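PDB 6UI5: 2-polyprenyl-6-methoxyphenol hydroxylase-like FAD-dependent oxidoreductase from Streptomyces sp. NRRL 11266, which is an FAD-dependent oxidoreductase of the aromatic-ring hydroxylase type, holding flavin-adenine dinucleotide in a Rossmann-type FAD-binding domain. Local coordinates for residues S221-S225 with A244-L248. Numbering follows the deposited sequence.
Sequences SAEFS and AVKRL
Helix 238-249 lies over one face of the antiparallel sheet that accompanies the Rossmann-type nucleotide-binding core, and residues 244-248 of this helix meet residues 221-225 of the sheet. S221-S225 is extended, with phi between -151° and -105° and psi near 115-150° throughout, and pairs with strand 176-185 through backbone hydrogen bonds of S221 with I180 and E223 with R178. A244-L248 is one helical turn, closed by L248 N to A244 O at 3.2 Å. The two axes approach to 10.1 Å and cross at 67°, S221 and A244 having the nearest CA atoms, 7.8 Å apart. At this separation the contact is made by side chains and buries 193 Å².

S221 and E223 direct their CA-to-CB bonds toward the helix, whereas that of A222 points away. In the van der Waals part, L248 (chi1 m, chi2 t) packs its CD1 3.8 Å from S221 CB. L248 also touches F207 of the adjoining strand 206-211. With chi1 at 64° (p), S221 hydrogen-bonds through OG to the backbone N of I180, which ties this side chain to the sheet.

The polar part is a salt bridge. E223 (chi1 m, chi2 t) reaches across the gap, its OE1 4.4 Å from A244 CB; CD2 of L248 lies against the carboxylate, 3.9 Å from OE2 of E223. R247 leaves the helix with an off-rotameric chi1 of 22° and is extended through chi2 and chi3; the edge of its guanidinium meets the carboxylate in a weak, bent hydrogen bond, NH2 of R247 to OE1 of E223, 2.6 Å long with an N-H...O angle of 128°.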
loop_
_atom_site.group_PDB
_atom_site.type_symbol
_atom_site.label_atom_id
_atom_site.label_comp_id
_atom_site.label_asym_id
_atom_site.label_seq_id
_atom_site.Cartn_x
_atom_site.Cartn_y
_atom_site.Cartn_z
ATOM N N SER A 221 18.321 -17.078 -11.193
ATOM C CA SER A 221 18.733 -15.687 -11.297
ATOM C C SER A 221 17.561 -14.845 -11.780
ATOM O O SER A 221 16.747 -15.288 -12.594
ATOM C CB SER A 221 19.907 -15.524 -12.270
ATOM O OG SER A 221 19.485 -15.888 -13.575
ATOM N N ALA A 222 17.507 -13.609 -11.302
ATOM C CA ALA A 222 16.424 -12.688 -11.637
ATOM C C ALA A 222 17.003 -11.287 -11.746
ATOM O O ALA A 222 17.509 -10.742 -10.760
ATOM C CB ALA A 222 15.320 -12.725 -10.585
ATOM N N GLU A 223 16.929 -10.704 -12.935
ATOM C CA GLU A 223 17.631 -9.467 -13.224
ATOM C C GLU A 223 16.650 -8.436 -13.760
ATOM O O GLU A 223 15.765 -8.763 -14.554
ATOM C CB GLU A 223 18.782 -9.716 -14.220
ATOM C CG GLU A 223 20.010 -10.308 -13.544
ATOM C CD GLU A 223 21.193 -10.527 -14.495
ATOM O OE1 GLU A 223 21.265 -11.602 -15.143
ATOM O OE2 GLU A 223 22.055 -9.621 -14.599
ATOM N N PHE A 224 16.800 -7.195 -13.306
ATOM C CA PHE A 224 15.909 -6.122 -13.704
ATOM C C PHE A 224 16.646 -5.242 -14.699
ATOM O O PHE A 224 17.747 -4.757 -14.411
ATOM C CB PHE A 224 15.431 -5.303 -12.494
ATOM C CG PHE A 224 14.539 -6.067 -11.547
ATOM C CD1 PHE A 224 13.168 -6.114 -11.745
ATOM C CD2 PHE A 224 15.066 -6.722 -10.446
ATOM C CE1 PHE A 224 12.344 -6.796 -10.859
ATOM C CE2 PHE A 224 14.247 -7.412 -9.566
ATOM C CZ PHE A 224 12.891 -7.451 -9.776
ATOM N N SER A 225 16.033 -5.024 -15.862
ATOM C CA SER A 225 16.593 -4.074 -16.811
ATOM C C SER A 225 15.474 -3.466 -17.645
ATOM O O SER A 225 14.439 -4.099 -17.879
ATOM C CB SER A 225 17.631 -4.726 -17.738
ATOM O OG SER A 225 17.893 -3.884 -18.853
ATOM N N ALA A 244 26.463 -15.036 -15.908
ATOM C CA ALA A 244 25.449 -14.375 -15.097
ATOM C C ALA A 244 25.765 -14.479 -13.608
ATOM O O ALA A 244 25.536 -13.529 -12.849
ATOM C CB ALA A 244 24.077 -14.970 -15.402
ATOM N N VAL A 245 26.297 -15.620 -13.173
ATOM C CA VAL A 245 26.618 -15.799 -11.757
ATOM C C VAL A 245 27.740 -14.863 -11.339
ATOM O O VAL A 245 27.653 -14.190 -10.304
ATOM C CB VAL A 245 26.962 -17.269 -11.468
ATOM C CG1 VAL A 245 27.821 -17.383 -10.217
ATOM C CG2 VAL A 245 25.690 -18.058 -11.289
ATOM N N LYS A 246 28.804 -14.798 -12.141
ATOM C CA LYS A 246 29.902 -13.895 -11.819
ATOM C C LYS A 246 29.397 -12.485 -11.524
ATOM O O LYS A 246 29.714 -11.914 -10.478
ATOM C CB LYS A 246 30.940 -13.882 -12.942
ATOM C CG LYS A 246 32.145 -12.992 -12.627
ATOM C CD LYS A 246 33.453 -13.591 -13.110
ATOM C CE LYS A 246 33.355 -14.073 -14.557
ATOM N NZ LYS A 246 34.354 -15.127 -14.892
ATOM N N ARG A 247 28.573 -11.916 -12.408
ATOM C CA ARG A 247 28.153 -10.543 -12.150
ATOM C C ARG A 247 27.249 -10.442 -10.928
ATOM O O ARG A 247 27.256 -9.408 -10.248
ATOM C CB ARG A 247 27.468 -9.912 -13.369
ATOM C CG ARG A 247 26.864 -10.850 -14.395
ATOM C CD ARG A 247 26.122 -10.040 -15.468
ATOM N NE ARG A 247 25.807 -10.832 -16.657
ATOM C CZ ARG A 247 24.613 -11.364 -16.905
ATOM N NH1 ARG A 247 24.414 -12.075 -18.012
ATOM N NH2 ARG A 247 23.620 -11.183 -16.042
ATOM N N LEU A 248 26.487 -11.493 -10.608
ATOM C CA LEU A 248 25.593 -11.393 -9.456
ATOM C C LEU A 248 26.328 -11.691 -8.153
ATOM O O LEU A 248 26.413 -10.830 -7.269
ATOM C CB LEU A 248 24.383 -12.317 -9.624
ATOM C CG LEU A 248 23.503 -12.061 -10.854
ATOM C CD1 LEU A 248 22.229 -12.874 -10.820
ATOM C CD2 LEU A 248 23.186 -10.579 -10.997
#